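PDB 2VWG: glucose 1-dehydrogenase from Haloferax mediterranei, which catalyses the NAD(P)+-dependent oxidation of D-glucose to D-glucono-1,5-lactone, accepting several other aldoses and preferring NADP+ as electron acceptor. Local coordinates for residues 270-275 and 299-304. Sequence-based numbering, arbitrary orientation.
Sequences ALLGVP and VGSVNS. With NAP (NADP nicotinamide-adenine-dinucleotide phosphate), chain B; LGC (D-glucono-1,5-lactone), chain C.
Leu271 is bridged to Gly300 across the pair and hydrogen-bonds to Val299 and Ser301 on either side of it, joining 270-275 to 299-304 in parallel fashion. Leu271 N donates to Val299 O at 2.8 Å, and Leu271 O in turn accepts Ser301 N at 3.1 Å, the donor lying almost straight ahead of the carbonyl (C=O...N 172°). Each acceptor also takes a CA-H...O contact, Val299 O from Ala270 and Leu271 O from Gly300.

Van der Waals contact of side chains across the pair is slight: past the last bridge, CD1 of Leu272 lies 3.4 Å from Ser301 O and also meets Ser301 CB. CG anti to the carbonyl carbon (chi1 -76°), with chi2 at -66°, brings CD1 over to Ser301; the side chain packs on Ile154 and Ala158 of helix 149-165 as well.

The arrangement illustrates how a Rossmann-fold domain binds its dinucleotide at the C-terminal ends of parallel strands. Strands 267-271 and 297-300 are the last two in the order 3-2-1-4-5-6, and Val299 extends the sheet by antiparallel pairing with a strand of the second subunit.

Within these two segments, the nicotinamide and its ribose are hydrogen-bonded by main-chain atoms of the loops beyond the strands. The carboxamide nitrogen N7N donates to Ser301 O at 2.9 Å, while its oxygen O7N accepts Asn303 N at 2.9 Å; a further bond from N7N to Leu272 O is doubtful. Ser301 O and Asn303 N, at the two ends of the carboxamide, probably hold its rotation. On the ribose, O3D accepts Val274 N, and CG2 of Val274 lies against O2D.

Sugar binding uses the amide of Asn303, which extends anti to the backbone N (chi1 -163°) and brings ND2 to lactone O3 at 2.9 Å and O4 at 3.3 Å. A leucine here would probably leave both sugar oxygens without this donor.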
ATOM      1  N   ALA A 270      -6.179   2.761   4.584  1.00 29.33           N
ATOM      2  CA  ALA A 270      -5.203   3.481   5.384  1.00 26.05           C
ATOM      3  C   ALA A 270      -5.333   2.976   6.810  1.00 29.24           C
ATOM      4  O   ALA A 270      -6.438   2.937   7.344  1.00 28.77           O
ATOM      5  CB  ALA A 270      -5.473   4.990   5.317  1.00 25.92           C
ATOM      6  N   LEU A 271      -4.209   2.596   7.420  1.00 26.42           N
ATOM      7  CA  LEU A 271      -4.200   2.054   8.774  1.00 26.80           C
ATOM      8  C   LEU A 271      -3.583   3.064   9.720  1.00 27.80           C
ATOM      9  O   LEU A 271      -2.474   3.544   9.479  1.00 27.32           O
ATOM     10  CB  LEU A 271      -3.421   0.737   8.825  1.00 31.48           C
ATOM     11  CG  LEU A 271      -3.882  -0.350   7.861  1.00 33.08           C
ATOM     12  CD1 LEU A 271      -2.932  -1.553   7.961  1.00 33.61           C
ATOM     13  CD2 LEU A 271      -5.354  -0.750   8.128  1.00 29.28           C
ATOM     14  N   LEU A 272      -4.320   3.405  10.780  1.00 25.51           N
ATOM     15  CA  LEU A 272      -3.873   4.413  11.768  1.00 25.78           C
ATOM     16  C   LEU A 272      -3.818   3.903  13.199  1.00 29.48           C
ATOM     17  O   LEU A 272      -3.218   4.543  14.065  1.00 28.00           O
ATOM     18  CB  LEU A 272      -4.808   5.632  11.752  1.00 24.71           C
ATOM     19  CG  LEU A 272      -4.725   6.665  10.621  1.00 31.32           C
ATOM     20  CD1 LEU A 272      -3.393   7.418  10.627  1.00 29.11           C
ATOM     21  CD2 LEU A 272      -5.020   6.043   9.258  1.00 25.06           C
ATOM     22  N   GLY A 273      -4.471   2.779  13.464  1.00 30.29           N
ATOM     23  CA  GLY A 273      -4.613   2.308  14.820  1.00 37.76           C
ATOM     24  C   GLY A 273      -3.292   1.829  15.387  1.00 38.75           C
ATOM     25  O   GLY A 273      -2.467   1.270  14.671  1.00 38.44           O
ATOM     26  N   VAL A 274      -3.107   2.044  16.685  1.00 37.81           N
ATOM     27  CA  VAL A 274      -1.941   1.543  17.406  1.00 40.90           C
ATOM     28  C   VAL A 274      -2.432   0.327  18.172  1.00 45.04           C
ATOM     29  O   VAL A 274      -3.145   0.465  19.170  1.00 43.69           O
ATOM     30  CB  VAL A 274      -1.377   2.599  18.362  1.00 45.67           C
ATOM     31  CG1 VAL A 274      -0.165   2.045  19.114  1.00 51.11           C
ATOM     32  CG2 VAL A 274      -1.011   3.868  17.579  1.00 48.20           C
ATOM     33  N   PRO A 275      -2.102  -0.871  17.686  1.00 45.24           N
ATOM     34  CA  PRO A 275      -2.738  -2.069  18.200  1.00 45.24           C
ATOM     35  C   PRO A 275      -1.994  -2.702  19.364  1.00 63.70           C
ATOM     36  O   PRO A 275      -0.843  -2.356  19.650  1.00 58.68           O
ATOM     37  CB  PRO A 275      -2.681  -3.006  16.998  1.00 46.52           C
ATOM     38  CG  PRO A 275      -1.449  -2.640  16.327  1.00 54.02           C
ATOM     39  CD  PRO A 275      -1.127  -1.208  16.642  1.00 54.06           C
ATOM     40  N   VAL A 299      -1.854   1.018   3.294  1.00 25.09           N
ATOM     41  CA  VAL A 299      -0.834   1.983   3.695  1.00 26.84           C
ATOM     42  C   VAL A 299      -0.996   2.322   5.175  1.00 29.45           C
ATOM     43  O   VAL A 299      -2.083   2.650   5.616  1.00 29.22           O
ATOM     44  CB  VAL A 299      -0.916   3.275   2.816  1.00 35.24           C
ATOM     45  CG1 VAL A 299       0.152   4.249   3.186  1.00 39.48           C
ATOM     46  CG2 VAL A 299      -0.778   2.913   1.321  1.00 31.96           C
ATOM     47  N   GLY A 300       0.089   2.232   5.938  1.00 27.71           N
ATOM     48  CA  GLY A 300       0.088   2.670   7.333  1.00 28.86           C
ATOM     49  C   GLY A 300       0.637   4.073   7.447  1.00 29.20           C
ATOM     50  O   GLY A 300       1.447   4.484   6.636  1.00 26.95           O
ATOM     51  N   SER A 301       0.193   4.809   8.459  1.00 26.86           N
ATOM     52  CA  SER A 301       0.586   6.193   8.637  1.00 29.68           C
ATOM     53  C   SER A 301       0.625   6.555  10.117  1.00 30.24           C
ATOM     54  O   SER A 301      -0.260   6.169  10.885  1.00 30.56           O
ATOM     55  CB  SER A 301      -0.394   7.110   7.912  1.00 27.00           C
ATOM     56  OG  SER A 301       0.038   8.463   7.946  1.00 29.26           O
ATOM     57  N   VAL A 302       1.658   7.292  10.507  1.00 25.80           N
ATOM     58  CA  VAL A 302       1.782   7.755  11.882  1.00 27.76           C
ATOM     59  C   VAL A 302       2.317   9.170  11.891  1.00 26.09           C
ATOM     60  O   VAL A 302       3.101   9.556  11.014  1.00 26.99           O
ATOM     61  CB  VAL A 302       2.665   6.799  12.744  1.00 33.11           C
ATOM     62  CG1 VAL A 302       4.148   6.842  12.299  1.00 27.05           C
ATOM     63  CG2 VAL A 302       2.529   7.139  14.236  1.00 30.50           C
ATOM     64  N   ASN A 303       1.846   9.964  12.854  1.00 26.71           N
ATOM     65  CA  ASN A 303       2.351  11.302  13.077  1.00 25.29           C
ATOM     66  C   ASN A 303       1.975  12.194  11.885  1.00 27.72           C
ATOM     67  O   ASN A 303       1.088  11.853  11.088  1.00 28.10           O
ATOM     68  CB  ASN A 303       3.873  11.242  13.363  1.00 31.50           C
ATOM     69  CG  ASN A 303       4.425  12.513  13.997  1.00 31.18           C
ATOM     70  OD1 ASN A 303       5.239  13.197  13.388  1.00 29.56           O
ATOM     71  ND2 ASN A 303       3.992  12.827  15.216  1.00 26.88           N
ATOM     72  N   SER A 304       2.608  13.352  11.790  1.00 31.25           N
ATOM     73  CA  SER A 304       2.295  14.345  10.767  1.00 26.64           C
ATOM     74  C   SER A 304       3.307  15.466  10.928  1.00 27.89           C
ATOM     75  O   SER A 304       3.969  15.555  11.962  1.00 28.90           O
ATOM     76  CB  SER A 304       0.873  14.886  10.937  1.00 26.69           C
ATOM     77  OG  SER A 304       0.661  15.415  12.238  1.00 28.91           O
TER
HETATM   78  PA  NAP B 500     -10.654   5.894  20.755  1.00 40.62           P
HETATM   79  O1A NAP B 500     -11.306   7.128  21.241  1.00 39.81           O
HETATM   80  O2A NAP B 500     -10.294   4.845  21.697  1.00 43.68           O
HETATM   81  O5B NAP B 500     -11.596   5.322  19.595  1.00 39.58           O
HETATM   82  C5B NAP B 500     -11.506   3.975  19.228  1.00 31.59           C
HETATM   83  C4B NAP B 500     -12.911   3.528  18.883  1.00 33.09           C
HETATM   84  O4B NAP B 500     -12.865   2.303  18.197  1.00 35.79           O
HETATM   85  C3B NAP B 500     -13.773   3.348  20.137  1.00 37.52           C
HETATM   86  O3B NAP B 500     -14.879   4.222  20.098  1.00 35.08           O
HETATM   87  C2B NAP B 500     -14.177   1.893  20.063  1.00 31.89           C
HETATM   88  O2B NAP B 500     -15.502   1.685  20.445  1.00 38.16           O
HETATM   89  C1B NAP B 500     -13.970   1.538  18.588  1.00 33.30           C
HETATM   90  N9A NAP B 500     -13.743   0.098  18.428  1.00 31.68           N
HETATM   91  C8A NAP B 500     -12.732  -0.659  18.963  1.00 28.37           C
HETATM   92  N7A NAP B 500     -12.903  -1.939  18.567  1.00 34.35           N
HETATM   93  C5A NAP B 500     -14.006  -2.004  17.799  1.00 30.27           C
HETATM   94  C6A NAP B 500     -14.637  -3.052  17.151  1.00 30.26           C
HETATM   95  N6A NAP B 500     -14.156  -4.282  17.222  1.00 36.02           N
HETATM   96  N1A NAP B 500     -15.776  -2.800  16.427  1.00 32.43           N
HETATM   97  C2A NAP B 500     -16.282  -1.519  16.327  1.00 31.70           C
HETATM   98  N3A NAP B 500     -15.653  -0.479  16.976  1.00 33.65           N
HETATM   99  C4A NAP B 500     -14.539  -0.726  17.697  1.00 31.13           C
HETATM  100  O3  NAP B 500      -9.316   6.318  19.967  1.00 36.54           O
HETATM  101  PN  NAP B 500      -9.051   7.561  18.995  1.00 32.87           P
HETATM  102  O1N NAP B 500     -10.228   7.840  18.123  1.00 31.52           O
HETATM  103  O2N NAP B 500      -8.440   8.681  19.758  1.00 33.60           O
HETATM  104  O5D NAP B 500      -7.916   6.850  18.103  1.00 31.70           O
HETATM  105  C5D NAP B 500      -8.220   5.669  17.395  1.00 35.92           C
HETATM  106  C4D NAP B 500      -6.969   4.837  17.181  1.00 37.48           C
HETATM  107  O4D NAP B 500      -6.050   5.569  16.381  1.00 34.26           O
HETATM  108  C3D NAP B 500      -6.229   4.493  18.469  1.00 33.05           C
HETATM  109  O3D NAP B 500      -5.662   3.212  18.315  1.00 30.70           O
HETATM  110  C2D NAP B 500      -5.143   5.539  18.526  1.00 38.29           C
HETATM  111  O2D NAP B 500      -4.048   5.137  19.287  1.00 37.67           O
HETATM  112  C1D NAP B 500      -4.804   5.665  17.046  1.00 29.56           C
HETATM  113  N1N NAP B 500      -4.157   6.921  16.645  1.00 31.69           N
HETATM  114  C2N NAP B 500      -3.081   6.823  15.810  1.00 28.78           C
HETATM  115  C3N NAP B 500      -2.453   7.959  15.355  1.00 29.43           C
HETATM  116  C7N NAP B 500      -1.420   7.812  14.279  1.00 22.72           C
HETATM  117  O7N NAP B 500      -0.481   8.819  14.172  1.00 30.32           O
HETATM  118  N7N NAP B 500      -1.408   6.717  13.512  1.00 29.29           N
HETATM  119  C4N NAP B 500      -2.889   9.206  15.767  1.00 30.53           C
HETATM  120  C5N NAP B 500      -3.999   9.286  16.608  1.00 32.59           C
HETATM  121  C6N NAP B 500      -4.628   8.130  17.044  1.00 27.22           C
HETATM  122  P2B NAP B 500     -15.924   1.380  21.979  1.00 36.92           P
HETATM  123  O1X NAP B 500     -15.809   2.656  22.726  1.00 36.86           O
HETATM  124  O2X NAP B 500     -15.062   0.324  22.582  1.00 40.01           O
HETATM  125  O3X NAP B 500     -17.370   0.963  21.857  1.00 36.54           O
HETATM  126  C1  LGC C 600      -0.803  10.049  18.287  1.00 33.27           C
HETATM  127  C2  LGC C 600      -0.267  11.333  17.768  1.00 32.63           C
HETATM  128  O5  LGC C 600      -0.060   8.848  18.225  1.00 33.92           O
HETATM  129  O1  LGC C 600      -1.916  10.023  18.798  1.00 33.42           O
HETATM  130  O2  LGC C 600      -1.305  12.060  17.159  1.00 30.95           O
HETATM  131  C3  LGC C 600       0.882  11.171  16.789  1.00 33.17           C
HETATM  132  O3  LGC C 600       1.594  12.387  16.715  1.00 33.36           O
HETATM  133  C4  LGC C 600       1.837  10.067  17.218  1.00 34.25           C
HETATM  134  O4  LGC C 600       2.832   9.956  16.229  1.00 36.45           O
HETATM  135  C5  LGC C 600       1.061   8.755  17.359  1.00 28.76           C
HETATM  136  C6  LGC C 600       1.966   7.617  17.837  1.00 32.55           C
HETATM  137  O6  LGC C 600       2.447   7.909  19.126  1.00 32.55           O